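Kojibiose phosphorylase (Gut metagenome, PDB 6W0P) is a three-domain phosphorylase of glycosyl hydrolase family 65, built from an N-terminal beta domain, a helical catalytic domain and a small C-terminal beta domain. Local coordinates at residues A[316-321]-A[357-362]; A[621-626]-A[665-670]; A[681-686]-A[705-710]. All coordinates share one frame; numbering follows the deposited sequence.

Contact 1: A[316-321]-A[357-362]; sequences YCLFQM and LPFYLY
M321 and L318 meet F359 and Y360 in a buried helix-to-helix contact within the central catalytic domain, whose family is built on an (alpha/alpha)6 barrel of helical hairpins. The two helices are almost perpendicular, with a crossing angle of -85°, and the axes of the two short segments come no closer than 11.9 Å, so large side chains must fill the gap. M321 does most of the work. M321 CB lies over one face of the F359 ring, 4.2 Å from its centroid; bends at chi2 and chi3 then bring M321 CE round to F359 CB at 3.7 Å. M321 CE also lies 3.8 Å from Y360 CE2. F359 extends its ring towards helix 308-324 because CG stands opposite the backbone N (chi1 171°), and there L318 CD2 comes within 3.7 Å of F359 CE1, at a slant to the ring. One polar link joins the apolar surfaces: Y360 OH donates to M321 O over 2.7 Å, approaching at a C=O...O angle of 127° and tilted out of the carbonyl plane. This bond gives the buried phenol OH a partner, while F359 CD2 rests over the centre of the Y360 ring. Beyond the pair, W673 of helix 666-680 meets F359 edge-to-face, and the Y360 side chain touches A367 and L371 of helix 365-376 and I334 of a loop.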
loop_
_atom_site.group_PDB
_atom_site.type_symbol
_atom_site.label_atom_id
_atom_site.label_comp_id
_atom_site.label_asym_id
_atom_site.label_seq_id
_atom_site.Cartn_x
_atom_site.Cartn_y
_atom_site.Cartn_z
ATOM N N TYR A 316 27.927 11.040 -26.302
ATOM C CA TYR A 316 27.174 11.706 -25.219
ATOM C C TYR A 316 27.055 10.725 -24.045
ATOM O O TYR A 316 27.316 11.136 -22.880
ATOM C CB TYR A 316 25.820 12.232 -25.719
ATOM C CG TYR A 316 24.999 12.838 -24.616
ATOM C CD1 TYR A 316 25.287 14.097 -24.113
ATOM C CD2 TYR A 316 23.983 12.123 -24.020
ATOM C CE1 TYR A 316 24.559 14.638 -23.068
ATOM C CE2 TYR A 316 23.228 12.657 -22.994
ATOM C CZ TYR A 316 23.524 13.915 -22.504
ATOM O OH TYR A 316 22.796 14.404 -21.464
ATOM N N CYS A 317 26.615 9.486 -24.321
ATOM C CA CYS A 317 26.420 8.417 -23.296
ATOM C C CYS A 317 27.738 8.149 -22.549
ATOM O O CYS A 317 27.728 8.146 -21.311
ATOM C CB CYS A 317 25.899 7.119 -23.912
ATOM S SG CYS A 317 24.199 7.244 -24.528
ATOM N N LEU A 318 28.849 7.967 -23.258
ATOM C CA LEU A 318 30.169 7.769 -22.610
ATOM C C LEU A 318 30.489 8.996 -21.724
ATOM O O LEU A 318 30.980 8.807 -20.586
ATOM C CB LEU A 318 31.257 7.507 -23.655
ATOM C CG LEU A 318 31.031 6.265 -24.518
ATOM C CD1 LEU A 318 32.261 5.941 -25.347
ATOM C CD2 LEU A 318 30.636 5.059 -23.678
ATOM N N PHE A 319 30.204 10.197 -22.215
ATOM C CA PHE A 319 30.477 11.455 -21.479
ATOM C C PHE A 319 29.771 11.421 -20.124
ATOM O O PHE A 319 30.428 11.703 -19.100
ATOM C CB PHE A 319 30.101 12.668 -22.328
ATOM C CG PHE A 319 30.268 13.974 -21.597
ATOM C CD1 PHE A 319 31.505 14.587 -21.540
ATOM C CD2 PHE A 319 29.203 14.550 -20.937
ATOM C CE1 PHE A 319 31.667 15.772 -20.845
ATOM C CE2 PHE A 319 29.362 15.748 -20.262
ATOM C CZ PHE A 319 30.592 16.350 -20.207
ATOM N N GLN A 320 28.477 11.095 -20.108
ATOM C CA GLN A 320 27.652 11.039 -18.867
ATOM C C GLN A 320 28.103 9.902 -17.931
ATOM O O GLN A 320 27.949 10.043 -16.690
ATOM C CB GLN A 320 26.167 10.905 -19.217
ATOM C CG GLN A 320 25.579 12.156 -19.860
ATOM C CD GLN A 320 25.685 13.381 -18.974
ATOM O OE1 GLN A 320 25.984 13.306 -17.775
ATOM N NE2 GLN A 320 25.443 14.537 -19.567
ATOM N N MET A 321 28.581 8.789 -18.477
ATOM C CA MET A 321 29.076 7.655 -17.656
ATOM C C MET A 321 30.324 8.128 -16.910
ATOM O O MET A 321 30.447 7.805 -15.747
ATOM C CB MET A 321 29.425 6.407 -18.480
ATOM C CG MET A 321 28.220 5.687 -19.095
ATOM S SD MET A 321 27.124 4.994 -17.851
ATOM C CE MET A 321 28.034 3.500 -17.458
ATOM N N LEU A 357 27.856 -1.573 -13.946
ATOM C CA LEU A 357 29.240 -1.936 -13.539
ATOM C C LEU A 357 30.105 -2.236 -14.761
ATOM O O LEU A 357 31.248 -1.793 -14.814
ATOM C CB LEU A 357 29.198 -3.128 -12.583
ATOM C CG LEU A 357 30.541 -3.563 -12.015
ATOM C CD1 LEU A 357 31.193 -2.421 -11.270
ATOM C CD2 LEU A 357 30.367 -4.760 -11.109
ATOM N N PRO A 358 29.657 -3.045 -15.748
ATOM C CA PRO A 358 30.561 -3.533 -16.791
ATOM C C PRO A 358 31.345 -2.451 -17.549
ATOM O O PRO A 358 32.496 -2.647 -17.850
ATOM C CB PRO A 358 29.594 -4.239 -17.741
ATOM C CG PRO A 358 28.511 -4.747 -16.830
ATOM C CD PRO A 358 28.296 -3.593 -15.888
ATOM N N PHE A 359 30.729 -1.309 -17.833
ATOM C CA PHE A 359 31.466 -0.190 -18.473
ATOM C C PHE A 359 32.716 0.115 -17.625
ATOM O O PHE A 359 33.814 0.307 -18.190
ATOM C CB PHE A 359 30.581 1.044 -18.655
ATOM C CG PHE A 359 31.364 2.249 -19.096
ATOM C CD1 PHE A 359 31.691 2.431 -20.430
ATOM C CD2 PHE A 359 31.813 3.179 -18.176
ATOM C CE1 PHE A 359 32.455 3.518 -20.830
ATOM C CE2 PHE A 359 32.556 4.282 -18.577
ATOM C CZ PHE A 359 32.875 4.446 -19.902
ATOM N N TYR A 360 32.567 0.181 -16.300
ATOM C CA TYR A 360 33.675 0.571 -15.379
ATOM C C TYR A 360 34.715 -0.558 -15.288
ATOM O O TYR A 360 35.898 -0.245 -15.195
ATOM C CB TYR A 360 33.139 1.049 -14.023
ATOM C CG TYR A 360 32.231 2.246 -14.165
ATOM C CD1 TYR A 360 32.741 3.521 -14.374
ATOM C CD2 TYR A 360 30.852 2.103 -14.099
ATOM C CE1 TYR A 360 31.904 4.615 -14.536
ATOM C CE2 TYR A 360 30.002 3.185 -14.266
ATOM C CZ TYR A 360 30.528 4.449 -14.485
ATOM O OH TYR A 360 29.676 5.514 -14.649
ATOM N N LEU A 361 34.284 -1.819 -15.327
ATOM C CA LEU A 361 35.167 -3.009 -15.244
ATOM C C LEU A 361 36.185 -2.974 -16.387
ATOM O O LEU A 361 37.311 -3.390 -16.161
ATOM C CB LEU A 361 34.328 -4.286 -15.298
ATOM C CG LEU A 361 33.638 -4.669 -13.994
ATOM C CD1 LEU A 361 32.639 -5.789 -14.229
ATOM C CD2 LEU A 361 34.637 -5.047 -12.906
ATOM N N TYR A 362 35.793 -2.466 -17.559
ATOM C CA TYR A 362 36.607 -2.498 -18.800
ATOM C C TYR A 362 37.304 -1.159 -19.057
ATOM O O TYR A 362 38.039 -1.091 -20.046
ATOM C CB TYR A 362 35.733 -2.933 -19.976
ATOM C CG TYR A 362 35.422 -4.402 -19.974
ATOM C CD1 TYR A 362 36.369 -5.329 -20.378
ATOM C CD2 TYR A 362 34.187 -4.870 -19.546
ATOM C CE1 TYR A 362 36.084 -6.680 -20.370
ATOM C CE2 TYR A 362 33.882 -6.219 -19.542
ATOM C CZ TYR A 362 34.846 -7.128 -19.941
ATOM O OH TYR A 362 34.578 -8.466 -19.911
#

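Contact 2: A[621-626]-A[665-670]; sequences SSLSPS and HMTSIA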
loop_
_atom_site.group_PDB
_atom_site.type_symbol
_atom_site.label_atom_id
_atom_site.label_comp_id
_atom_site.label_asym_id
_atom_site.label_seq_id
_atom_site.Cartn_x
_atom_site.Cartn_y
_atom_site.Cartn_z
ATOM N N SER A 621 10.611 -1.083 -18.853
ATOM C CA SER A 621 11.878 -0.530 -18.329
ATOM C C SER A 621 12.879 -0.220 -19.448
ATOM O O SER A 621 12.893 -0.884 -20.528
ATOM C CB SER A 621 12.486 -1.434 -17.308
ATOM O OG SER A 621 12.808 -2.669 -17.898
ATOM N N SER A 622 13.746 0.742 -19.150
ATOM C CA SER A 622 14.880 1.128 -20.016
ATOM C C SER A 622 15.885 -0.029 -20.040
ATOM O O SER A 622 16.793 0.009 -20.855
ATOM C CB SER A 622 15.484 2.446 -19.563
ATOM O OG SER A 622 15.759 2.456 -18.169
ATOM N N LEU A 623 15.660 -1.036 -19.195
ATOM C CA LEU A 623 16.555 -2.195 -18.950
ATOM C C LEU A 623 16.351 -3.278 -20.029
ATOM O O LEU A 623 17.303 -4.031 -20.315
ATOM C CB LEU A 623 16.206 -2.725 -17.557
ATOM C CG LEU A 623 16.798 -1.950 -16.375
ATOM C CD1 LEU A 623 16.084 -0.605 -16.156
ATOM C CD2 LEU A 623 16.731 -2.785 -15.105
ATOM N N SER A 624 15.166 -3.332 -20.642
ATOM C CA SER A 624 14.687 -4.505 -21.412
ATOM C C SER A 624 15.261 -4.543 -22.826
ATOM O O SER A 624 15.762 -5.575 -23.229
ATOM C CB SER A 624 13.196 -4.578 -21.413
ATOM O OG SER A 624 12.765 -5.703 -22.147
ATOM N N PRO A 625 15.175 -3.476 -23.649
ATOM C CA PRO A 625 15.581 -3.562 -25.050
ATOM C C PRO A 625 17.014 -4.047 -25.299
ATOM O O PRO A 625 17.220 -4.822 -26.216
ATOM C CB PRO A 625 15.417 -2.115 -25.554
ATOM C CG PRO A 625 14.299 -1.557 -24.683
ATOM C CD PRO A 625 14.590 -2.157 -23.326
ATOM N N SER A 626 17.968 -3.584 -24.494
ATOM C CA SER A 626 19.412 -3.906 -24.641
ATOM C C SER A 626 19.673 -5.397 -24.341
ATOM O O SER A 626 20.531 -5.999 -25.003
ATOM C CB SER A 626 20.280 -2.975 -23.788
ATOM O OG SER A 626 20.085 -3.184 -22.391
ATOM N N HIS A 665 18.608 9.253 -17.982
ATOM C CA HIS A 665 18.364 7.844 -17.594
ATOM C C HIS A 665 19.690 7.065 -17.600
ATOM O O HIS A 665 20.146 6.621 -18.681
ATOM C CB HIS A 665 17.346 7.216 -18.536
ATOM C CG HIS A 665 16.030 7.895 -18.585
ATOM N ND1 HIS A 665 15.860 9.090 -19.203
ATOM C CD2 HIS A 665 14.815 7.502 -18.159
ATOM C CE1 HIS A 665 14.594 9.424 -19.147
ATOM N NE2 HIS A 665 13.936 8.474 -18.511
ATOM N N MET A 666 20.262 6.892 -16.416
ATOM C CA MET A 666 21.648 6.419 -16.238
ATOM C C MET A 666 21.757 4.980 -16.776
ATOM O O MET A 666 22.684 4.700 -17.529
ATOM C CB MET A 666 21.996 6.500 -14.752
ATOM C CG MET A 666 23.410 6.920 -14.457
ATOM S SD MET A 666 23.931 8.372 -15.382
ATOM C CE MET A 666 25.255 7.615 -16.319
ATOM N N THR A 667 20.829 4.094 -16.423
ATOM C CA THR A 667 20.859 2.669 -16.857
ATOM C C THR A 667 20.722 2.599 -18.382
ATOM O O THR A 667 21.429 1.812 -19.004
ATOM C CB THR A 667 19.782 1.819 -16.184
ATOM O OG1 THR A 667 20.162 1.735 -14.823
ATOM C CG2 THR A 667 19.706 0.417 -16.746
ATOM N N SER A 668 19.842 3.402 -18.950
ATOM C CA SER A 668 19.636 3.484 -20.413
ATOM C C SER A 668 20.942 3.925 -21.084
ATOM O O SER A 668 21.309 3.353 -22.139
ATOM C CB SER A 668 18.500 4.393 -20.756
ATOM O OG SER A 668 18.627 4.763 -22.121
ATOM N N ILE A 669 21.649 4.860 -20.458
ATOM C CA ILE A 669 22.951 5.380 -20.944
ATOM C C ILE A 669 23.975 4.242 -20.915
ATOM O O ILE A 669 24.652 4.065 -21.944
ATOM C CB ILE A 669 23.352 6.629 -20.128
ATOM C CG1 ILE A 669 22.474 7.807 -20.551
ATOM C CG2 ILE A 669 24.827 6.971 -20.277
ATOM C CD1 ILE A 669 22.625 9.021 -19.705
ATOM N N ALA A 670 24.067 3.496 -19.806
ATOM C CA ALA A 670 24.998 2.361 -19.638
ATOM C C ALA A 670 24.649 1.284 -20.664
ATOM O O ALA A 670 25.570 0.690 -21.225
ATOM C CB ALA A 670 24.928 1.792 -18.245
HETATM O O HOH W 1 17.499 4.218 -17.187
HETATM O O HOH W 2 16.987 2.101 -22.615
#
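S622 CB touches S668 CB at 3.8 Å, where the loop leading into helix 624-634 comes close to the first turn of helix 666-680. From this carbon the S622 side chain turns back over its own backbone: with chi1 at 50°, OG sits between the backbone N and the carbonyl carbon. At the tip, S622 OG meets a water 2.7 Å away, and that water accepts the N-H of S668 at 3.0 Å. The arrangement illustrates how the start of a helix can be served by solvent. H665 occupies the N-cap position, and the amide of S668 lies in the opening turn, before the helical bonding pattern that begins with I669 N on H665 O. The positive end of the helix would probably polarise the bridging water. A second water spans the same two residues, donating to S622 O at 2.7 Å and making a weak, 3.2 Å bond with S668 OG. The type I turn from S621 to S624 also presents L623 to the helix, and T667 CG2 lies 3.8 Å from both L623 CG and L623 CD1, the two side chains running at a slant to each other. T667 divides its branches: the methyl faces the leucine, while OG1 is hydrogen-bonded to D351 OD2 of helix 351-361. From that same helix, Y355 OH is hydrogen-bonded to L623 O.

Contact 3: A[681-686]-A[705-710]; sequences GGLMIK and FKITFK
The F709 ring is held between two aliphatic groups: I685 CD1 stands over the centre of one face, 3.9 Å from the centroid and only 12° off the ring normal, and CG of the adjoining K710 covers the opposite face. I685 CG2, on the same side as CD1, adds a touch 4.1 Å from F709 CZ. The other ring, F705, comes obliquely to the backbone of G681, its CE2 lying 4.0 Å from G681 CA. Between the rings, L683 and I707 meet tip to tip, with I707 CD1 placed 3.9 Å from L683 CD1 and 4.0 Å from L683 CD2. With chi1 61° setting its direction, the I707 ethyl arm runs extended (chi2 -179°) to the leucine. The segments run nearly parallel, yet strand 684-686 and strand 702-709 belong to different sheets, and together with the loop 681-683 that leads into the first they pack face to face, as in a beta sandwich. On one flank lies helix 666-680, where V677 touches both L683 and F705 and W673 touches I707; on strand 689-692, L690 packs against L683, I685 and F709.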
loop_
_atom_site.group_PDB
_atom_site.type_symbol
_atom_site.label_atom_id
_atom_site.label_comp_id
_atom_site.label_asym_id
_atom_site.label_seq_id
_atom_site.Cartn_x
_atom_site.Cartn_y
_atom_site.Cartn_z
ATOM N N GLY A 681 29.340 -6.540 -30.566
ATOM C CA GLY A 681 30.725 -7.028 -30.388
ATOM C C GLY A 681 30.786 -8.480 -29.934
ATOM O O GLY A 681 31.812 -9.126 -30.193
ATOM N N GLY A 682 29.738 -8.991 -29.285
ATOM C CA GLY A 682 29.698 -10.352 -28.710
ATOM C C GLY A 682 30.761 -10.569 -27.643
ATOM O O GLY A 682 31.181 -11.700 -27.445
ATOM N N LEU A 683 31.165 -9.527 -26.922
ATOM C CA LEU A 683 32.171 -9.676 -25.844
ATOM C C LEU A 683 31.673 -10.669 -24.777
ATOM O O LEU A 683 30.502 -10.609 -24.366
ATOM C CB LEU A 683 32.467 -8.306 -25.233
ATOM C CG LEU A 683 33.312 -8.358 -23.962
ATOM C CD1 LEU A 683 34.725 -8.783 -24.275
ATOM C CD2 LEU A 683 33.296 -7.010 -23.265
ATOM N N MET A 684 32.553 -11.574 -24.368
ATOM C CA MET A 684 32.310 -12.559 -23.289
ATOM C C MET A 684 33.666 -13.092 -22.813
ATOM O O MET A 684 34.542 -13.412 -23.668
ATOM C CB MET A 684 31.413 -13.685 -23.822
ATOM C CG MET A 684 31.075 -14.775 -22.827
ATOM S SD MET A 684 30.052 -16.127 -23.556
ATOM C CE MET A 684 31.189 -16.907 -24.699
ATOM N N ILE A 685 33.856 -13.164 -21.498
ATOM C CA ILE A 685 35.015 -13.865 -20.868
ATOM C C ILE A 685 34.576 -15.292 -20.527
ATOM O O ILE A 685 33.669 -15.451 -19.720
ATOM C CB ILE A 685 35.521 -13.127 -19.616
ATOM C CG1 ILE A 685 35.707 -11.628 -19.854
ATOM C CG2 ILE A 685 36.783 -13.789 -19.067
ATOM C CD1 ILE A 685 36.723 -11.281 -20.913
ATOM N N LYS A 686 35.210 -16.292 -21.120
ATOM C CA LYS A 686 34.965 -17.731 -20.826
ATOM C C LYS A 686 36.302 -18.402 -20.494
ATOM O O LYS A 686 37.268 -18.215 -21.285
ATOM C CB LYS A 686 34.287 -18.415 -22.017
ATOM C CG LYS A 686 33.622 -19.739 -21.682
ATOM C CD LYS A 686 32.893 -20.370 -22.866
ATOM C CE LYS A 686 32.211 -21.676 -22.496
ATOM N NZ LYS A 686 32.016 -22.551 -23.681
ATOM N N PHE A 705 35.128 0.029 -30.803
ATOM C CA PHE A 705 35.096 0.178 -29.332
ATOM C C PHE A 705 36.473 -0.150 -28.764
ATOM O O PHE A 705 37.274 -0.790 -29.473
ATOM C CB PHE A 705 33.990 -0.663 -28.699
ATOM C CG PHE A 705 34.103 -2.156 -28.856
ATOM C CD1 PHE A 705 34.794 -2.921 -27.930
ATOM C CD2 PHE A 705 33.418 -2.808 -29.867
ATOM C CE1 PHE A 705 34.870 -4.300 -28.066
ATOM C CE2 PHE A 705 33.496 -4.186 -30.002
ATOM C CZ PHE A 705 34.217 -4.927 -29.100
ATOM N N LYS A 706 36.739 0.352 -27.554
ATOM C CA LYS A 706 37.990 0.157 -26.787
ATOM C C LYS A 706 37.629 -0.343 -25.388
ATOM O O LYS A 706 36.690 0.231 -24.767
ATOM C CB LYS A 706 38.789 1.453 -26.726
ATOM C CG LYS A 706 39.318 1.946 -28.068
ATOM C CD LYS A 706 40.080 3.241 -27.930
ATOM C CE LYS A 706 40.535 3.836 -29.240
ATOM N NZ LYS A 706 41.836 3.264 -29.656
ATOM N N ILE A 707 38.340 -1.372 -24.936
ATOM C CA ILE A 707 38.196 -2.038 -23.614
ATOM C C ILE A 707 39.578 -2.511 -23.166
ATOM O O ILE A 707 40.467 -2.740 -24.014
ATOM C CB ILE A 707 37.207 -3.221 -23.638
ATOM C CG1 ILE A 707 37.638 -4.320 -24.608
ATOM C CG2 ILE A 707 35.796 -2.745 -23.912
ATOM C CD1 ILE A 707 36.675 -5.482 -24.684
ATOM N N THR A 708 39.736 -2.663 -21.865
ATOM C CA THR A 708 40.991 -3.105 -21.219
ATOM C C THR A 708 40.713 -4.406 -20.471
ATOM O O THR A 708 39.789 -4.442 -19.627
ATOM C CB THR A 708 41.551 -2.023 -20.291
ATOM O OG1 THR A 708 41.809 -0.905 -21.143
ATOM C CG2 THR A 708 42.800 -2.454 -19.545
ATOM N N PHE A 709 41.497 -5.423 -20.793
ATOM C CA PHE A 709 41.489 -6.728 -20.117
ATOM C C PHE A 709 42.938 -7.166 -19.930
ATOM O O PHE A 709 43.725 -7.110 -20.925
ATOM C CB PHE A 709 40.661 -7.698 -20.956
ATOM C CG PHE A 709 40.529 -9.065 -20.346
ATOM C CD1 PHE A 709 39.935 -9.221 -19.112
ATOM C CD2 PHE A 709 40.964 -10.187 -21.019
ATOM C CE1 PHE A 709 39.785 -10.482 -18.548
ATOM C CE2 PHE A 709 40.827 -11.449 -20.447
ATOM C CZ PHE A 709 40.242 -11.592 -19.211
ATOM N N LYS A 710 43.255 -7.610 -18.717
ATOM C CA LYS A 710 44.601 -8.077 -18.303
ATOM C C LYS A 710 45.655 -7.053 -18.732
ATOM O O LYS A 710 46.680 -7.451 -19.316
ATOM C CB LYS A 710 44.902 -9.443 -18.910
ATOM C CG LYS A 710 44.009 -10.579 -18.433
ATOM C CD LYS A 710 44.653 -11.926 -18.712
ATOM C CE LYS A 710 43.720 -13.104 -18.571
ATOM N NZ LYS A 710 43.723 -13.617 -17.186
#

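How the contacts relate
Helix 666-680 is the common thread: it opens in contact 2, passes beside contact 1 and leads into segment 681-686 of contact 3. Contacts 1 and 2 have centres 13 Å apart and touch directly, M321 SD lying 3.6 Å from M666 CE and M321 CE 3.6 Å from A670 CB. Contact 1 is tied to contact 3, centre to centre about 14 Å, by Y362: its O makes a probable hydrogen bond to T708 N at 2.9 Å, and its CZ packs 3.7 Å from L683 CD2. Contacts 2 and 3 do not touch, their nearest atoms being about 10 Å apart. Y362, at the end of segment 357-362, thus joins the helical domain to the C-terminal sheets.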